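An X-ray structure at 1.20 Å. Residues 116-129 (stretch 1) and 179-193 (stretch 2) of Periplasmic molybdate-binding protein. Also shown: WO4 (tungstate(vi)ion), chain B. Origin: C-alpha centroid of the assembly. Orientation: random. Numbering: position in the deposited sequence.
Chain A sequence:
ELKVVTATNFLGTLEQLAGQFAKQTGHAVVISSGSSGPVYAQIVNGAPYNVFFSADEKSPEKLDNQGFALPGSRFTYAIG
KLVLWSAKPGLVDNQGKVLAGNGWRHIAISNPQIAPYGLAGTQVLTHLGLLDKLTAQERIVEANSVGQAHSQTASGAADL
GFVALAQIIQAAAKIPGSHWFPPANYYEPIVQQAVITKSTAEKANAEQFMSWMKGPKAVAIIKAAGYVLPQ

Stretch 1 116-129: PYGLAGTQVLTHLG
Stretch 2, residues 179-193: HWFPPANYYEPIVQQ

Stretch 1 is a helix from Pro116 to about His127; stretch 2 passes it mostly as irregular loop, running from a strand at His179-Trp180 to another strand that includes Gln192 and Gln193. The two stretches run in opposite directions where they touch: CA of Gln123 lies 5.2 Å from CA of Tyr187, and CA of Val124 5.2 Å from CA of Tyr186.

At the helix start, Tyr117 N donates to tungstate O3 (2.9 Å, nearly linear). Tyr117 OH (chi1 m, -83°) donates to Gln192 OE1 at 2.6 Å. Ile190 CD1 (chi1 m, chi2 t) covers one ring face, 3.7 Å from Tyr117 CE2. Ile190 CD1 also meets Ala120 CB at 3.6 Å. Ala120 CB also touches Tyr187 CD2 at 3.7 Å.

Gln123 (m, t, chi3 -19°) points its CA-to-CB bond toward stretch 2, so its amide reaches the loop backbone: Glu188 N donates to Gln123 OE1, 3.0 Å, 165°. A water bridges Gln123 OE1 and Glu188 O. Val124 (t) packs CG2 on Pro182 CB and Tyr187 CD1, both 3.8 Å. Val124 CA makes a CA-H...O contact with Tyr186 O at 3.5 Å.

His127 (t, chi2 88°) stacks offset on Tyr186 (m, chi2 34°), centroids 4.2 Å apart; planes at 25° let the rings overlap face to face. Leu128 (m, t) places CD2 3.8 Å from Tyr186 CE2. Gly129, phi 71°, closes a Schellman motif.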

# COMPACT_ATOMS: atom_id res chain seq x y z
N PRO A 116 -3.91 -5.76 -1.16
CA PRO A 116 -5.00 -4.86 -1.52
C PRO A 116 -4.72 -3.99 -2.74
O PRO A 116 -5.67 -3.68 -3.47
CB PRO A 116 -5.24 -4.05 -0.25
CG PRO A 116 -4.85 -5.01 0.85
CD PRO A 116 -3.62 -5.72 0.30
N TYR A 117 -3.47 -3.60 -3.02
CA TYR A 117 -3.22 -2.81 -4.24
C TYR A 117 -3.36 -3.70 -5.48
O TYR A 117 -3.60 -3.21 -6.58
CB TYR A 117 -1.84 -2.14 -4.22
CG TYR A 117 -1.87 -0.84 -3.44
CD1 TYR A 117 -1.84 -0.85 -2.05
CD2 TYR A 117 -1.96 0.37 -4.09
CE1 TYR A 117 -1.90 0.34 -1.34
CE2 TYR A 117 -2.02 1.56 -3.39
CZ TYR A 117 -1.98 1.54 -2.02
OH TYR A 117 -2.01 2.73 -1.34
N GLY A 118 -3.20 -5.00 -5.32
CA GLY A 118 -3.46 -5.99 -6.36
C GLY A 118 -4.96 -6.17 -6.57
O GLY A 118 -5.44 -6.26 -7.70
N LEU A 119 -5.72 -6.21 -5.47
CA LEU A 119 -7.16 -6.29 -5.56
C LEU A 119 -7.70 -5.07 -6.32
O LEU A 119 -8.53 -5.19 -7.23
CB LEU A 119 -7.79 -6.36 -4.16
CG LEU A 119 -9.32 -6.31 -4.12
CD1 LEU A 119 -9.91 -7.50 -4.86
CD2 LEU A 119 -9.82 -6.25 -2.68
N ALA A 120 -7.19 -3.89 -5.99
CA ALA A 120 -7.61 -2.67 -6.67
C ALA A 120 -7.29 -2.73 -8.15
O ALA A 120 -8.13 -2.39 -8.99
CB ALA A 120 -6.99 -1.44 -6.02
N GLY A 121 -6.06 -3.13 -8.52
CA GLY A 121 -5.70 -3.21 -9.93
C GLY A 121 -6.58 -4.21 -10.68
O GLY A 121 -6.99 -3.98 -11.81
N THR A 122 -6.85 -5.34 -10.02
CA THR A 122 -7.72 -6.35 -10.63
C THR A 122 -9.14 -5.82 -10.82
O THR A 122 -9.74 -6.03 -11.88
CB THR A 122 -7.71 -7.60 -9.75
OG1 THR A 122 -6.35 -8.07 -9.62
CG2 THR A 122 -8.53 -8.71 -10.36
N GLN A 123 -9.63 -5.06 -9.85
CA GLN A 123 -10.93 -4.43 -9.96
C GLN A 123 -10.98 -3.47 -11.15
O GLN A 123 -12.02 -3.40 -11.81
CB GLN A 123 -11.31 -3.70 -8.67
CG GLN A 123 -11.70 -4.67 -7.57
CD GLN A 123 -11.89 -4.02 -6.23
OE1 GLN A 123 -11.41 -2.91 -5.96
NE2 GLN A 123 -12.59 -4.74 -5.33
N VAL A 124 -9.90 -2.74 -11.42
CA VAL A 124 -9.89 -1.86 -12.58
C VAL A 124 -10.01 -2.67 -13.86
O VAL A 124 -10.78 -2.31 -14.76
CB VAL A 124 -8.63 -1.00 -12.61
CG1 VAL A 124 -8.51 -0.20 -13.90
CG2 VAL A 124 -8.62 -0.07 -11.40
N LEU A 125 -9.25 -3.76 -13.99
CA LEU A 125 -9.38 -4.59 -15.18
C LEU A 125 -10.79 -5.16 -15.33
O LEU A 125 -11.33 -5.21 -16.43
CB LEU A 125 -8.34 -5.70 -15.20
CG LEU A 125 -6.88 -5.24 -15.25
CD1 LEU A 125 -6.00 -6.47 -15.39
CD2 LEU A 125 -6.62 -4.25 -16.37
N THR A 126 -11.39 -5.56 -14.21
CA THR A 126 -12.77 -6.06 -14.27
C THR A 126 -13.69 -4.94 -14.71
O THR A 126 -14.62 -5.14 -15.52
CB THR A 126 -13.15 -6.58 -12.88
OG1 THR A 126 -12.40 -7.78 -12.64
CG2 THR A 126 -14.64 -6.85 -12.73
N HIS A 127 -13.49 -3.73 -14.20
CA HIS A 127 -14.34 -2.60 -14.58
C HIS A 127 -14.31 -2.34 -16.07
O HIS A 127 -15.34 -2.00 -16.67
CB HIS A 127 -13.91 -1.35 -13.80
CG HIS A 127 -14.82 -0.18 -13.98
ND1 HIS A 127 -15.93 0.04 -13.19
CD2 HIS A 127 -14.79 0.82 -14.88
CE1 HIS A 127 -16.52 1.16 -13.60
NE2 HIS A 127 -15.87 1.64 -14.63
N LEU A 128 -13.15 -2.49 -16.69
CA LEU A 128 -12.93 -2.28 -18.11
C LEU A 128 -13.26 -3.50 -18.96
O LEU A 128 -13.15 -3.42 -20.18
CB LEU A 128 -11.45 -1.90 -18.31
CG LEU A 128 -11.07 -0.54 -17.71
CD1 LEU A 128 -9.56 -0.38 -17.74
CD2 LEU A 128 -11.77 0.59 -18.44
N GLY A 129 -13.59 -4.63 -18.35
CA GLY A 129 -13.89 -5.85 -19.08
C GLY A 129 -12.64 -6.44 -19.72
O GLY A 129 -12.77 -7.10 -20.77
N HIS A 179 2.03 7.55 -16.53
CA HIS A 179 1.06 7.02 -15.56
C HIS A 179 -0.36 7.44 -15.86
O HIS A 179 -0.64 8.43 -16.54
CB HIS A 179 1.44 7.45 -14.14
CG HIS A 179 1.20 8.91 -13.90
ND1 HIS A 179 2.08 9.88 -14.33
CD2 HIS A 179 0.16 9.55 -13.31
CE1 HIS A 179 1.62 11.07 -13.99
NE2 HIS A 179 0.46 10.90 -13.39
N TRP A 180 -1.28 6.65 -15.32
CA TRP A 180 -2.71 6.90 -15.41
C TRP A 180 -3.34 6.53 -14.08
O TRP A 180 -3.11 5.44 -13.55
CB TRP A 180 -3.37 6.07 -16.49
CG TRP A 180 -4.87 6.10 -16.53
CD1 TRP A 180 -5.68 7.19 -16.72
CD2 TRP A 180 -5.76 4.99 -16.36
NE1 TRP A 180 -7.00 6.83 -16.70
CE2 TRP A 180 -7.08 5.48 -16.49
CE3 TRP A 180 -5.57 3.63 -16.14
CZ2 TRP A 180 -8.19 4.64 -16.42
CZ3 TRP A 180 -6.68 2.80 -16.06
CH2 TRP A 180 -7.98 3.31 -16.20
N PHE A 181 -4.10 7.46 -13.52
CA PHE A 181 -4.88 7.19 -12.31
C PHE A 181 -6.23 6.65 -12.71
O PHE A 181 -7.08 7.40 -13.25
CB PHE A 181 -5.11 8.45 -11.47
CG PHE A 181 -3.87 9.04 -10.88
CD1 PHE A 181 -3.25 8.41 -9.80
CD2 PHE A 181 -3.31 10.21 -11.36
CE1 PHE A 181 -2.11 8.95 -9.22
CE2 PHE A 181 -2.18 10.74 -10.79
CZ PHE A 181 -1.57 10.12 -9.72
N PRO A 182 -6.56 5.40 -12.47
CA PRO A 182 -7.94 4.97 -12.73
C PRO A 182 -8.89 5.80 -11.86
O PRO A 182 -8.62 6.05 -10.69
CB PRO A 182 -7.94 3.52 -12.29
CG PRO A 182 -6.51 3.08 -12.36
CD PRO A 182 -5.73 4.31 -11.94
N PRO A 183 -10.00 6.26 -12.43
CA PRO A 183 -10.97 7.03 -11.65
C PRO A 183 -11.43 6.22 -10.44
O PRO A 183 -11.43 4.99 -10.39
CB PRO A 183 -12.09 7.31 -12.65
CG PRO A 183 -11.40 7.31 -13.98
CD PRO A 183 -10.37 6.20 -13.86
N ALA A 184 -11.93 6.97 -9.43
CA ALA A 184 -12.33 6.38 -8.16
C ALA A 184 -13.52 5.44 -8.21
O ALA A 184 -13.69 4.66 -7.28
CB ALA A 184 -12.57 7.48 -7.13
N ASN A 185 -14.29 5.47 -9.29
CA ASN A 185 -15.39 4.52 -9.45
C ASN A 185 -14.95 3.25 -10.16
O ASN A 185 -15.78 2.36 -10.36
CB ASN A 185 -16.57 5.16 -10.18
CG ASN A 185 -16.24 5.66 -11.56
OD1 ASN A 185 -15.18 6.22 -11.84
ND2 ASN A 185 -17.16 5.46 -12.50
N TYR A 186 -13.67 3.11 -10.51
CA TYR A 186 -13.20 1.93 -11.21
C TYR A 186 -12.74 0.83 -10.27
O TYR A 186 -12.48 -0.28 -10.75
CB TYR A 186 -12.06 2.24 -12.18
CG TYR A 186 -12.41 2.96 -13.45
CD1 TYR A 186 -13.42 3.91 -13.54
CD2 TYR A 186 -11.68 2.69 -14.61
CE1 TYR A 186 -13.71 4.54 -14.73
CE2 TYR A 186 -11.96 3.32 -15.81
CZ TYR A 186 -12.97 4.25 -15.86
OH TYR A 186 -13.26 4.90 -17.05
N TYR A 187 -12.59 1.13 -8.99
CA TYR A 187 -12.14 0.18 -7.99
C TYR A 187 -12.64 0.65 -6.63
O TYR A 187 -12.97 1.84 -6.48
CB TYR A 187 -10.62 0.07 -7.96
CG TYR A 187 -9.82 1.32 -7.66
CD1 TYR A 187 -9.62 2.33 -8.59
CD2 TYR A 187 -9.24 1.49 -6.41
CE1 TYR A 187 -8.87 3.45 -8.30
CE2 TYR A 187 -8.49 2.61 -6.11
CZ TYR A 187 -8.31 3.59 -7.06
OH TYR A 187 -7.51 4.66 -6.73
N GLU A 188 -12.67 -0.24 -5.65
CA GLU A 188 -13.10 0.21 -4.32
C GLU A 188 -11.96 0.95 -3.66
O GLU A 188 -10.81 0.51 -3.72
CB GLU A 188 -13.52 -1.01 -3.50
CG GLU A 188 -14.76 -1.72 -4.07
CD GLU A 188 -16.04 -0.95 -3.88
OE1 GLU A 188 -16.10 0.09 -3.18
OE2 GLU A 188 -17.10 -1.38 -4.39
N PRO A 189 -12.21 2.07 -2.98
CA PRO A 189 -11.15 2.84 -2.36
C PRO A 189 -10.26 2.03 -1.45
O PRO A 189 -10.65 1.13 -0.70
CB PRO A 189 -11.88 3.97 -1.65
CG PRO A 189 -13.12 4.16 -2.47
CD PRO A 189 -13.52 2.76 -2.90
N ILE A 190 -8.97 2.36 -1.51
CA ILE A 190 -7.94 1.64 -0.75
C ILE A 190 -7.79 2.29 0.61
O ILE A 190 -6.90 3.11 0.87
CB ILE A 190 -6.64 1.61 -1.56
CG1 ILE A 190 -6.85 0.99 -2.95
CG2 ILE A 190 -5.56 0.84 -0.82
CD1 ILE A 190 -5.69 1.21 -3.89
N VAL A 191 -8.72 1.95 1.50
CA VAL A 191 -8.80 2.51 2.85
C VAL A 191 -7.89 1.72 3.78
O VAL A 191 -8.11 0.52 3.96
CB VAL A 191 -10.27 2.52 3.32
CG1 VAL A 191 -10.32 3.03 4.75
CG2 VAL A 191 -11.09 3.38 2.37
N GLN A 192 -6.84 2.36 4.27
CA GLN A 192 -5.80 1.64 4.99
C GLN A 192 -5.91 1.86 6.49
O GLN A 192 -5.89 3.00 6.97
CB GLN A 192 -4.42 2.11 4.46
CG GLN A 192 -4.37 2.07 2.94
CD GLN A 192 -3.06 2.35 2.26
OE1 GLN A 192 -3.05 2.63 1.06
NE2 GLN A 192 -1.92 2.24 2.94
N GLN A 193 -6.03 0.74 7.22
CA GLN A 193 -6.18 0.83 8.66
C GLN A 193 -5.00 0.23 9.40
O GLN A 193 -4.27 -0.62 8.89
CB GLN A 193 -7.47 0.17 9.12
CG GLN A 193 -8.71 0.89 8.60
CD GLN A 193 -9.91 0.62 9.49
OE1 GLN A 193 -10.17 -0.53 9.83
NE2 GLN A 193 -10.61 1.68 9.87
W WO4 B . 0.16 -4.27 -0.21
O1 WO4 B . 1.58 -5.07 -0.91
O2 WO4 B . 0.55 -2.68 0.35
O3 WO4 B . -1.14 -4.12 -1.40
O4 WO4 B . -0.48 -5.20 1.16
O HOH W 1 -9.98 -2.07 -3.74
O HOH W 2 -16.76 -0.95 -10.69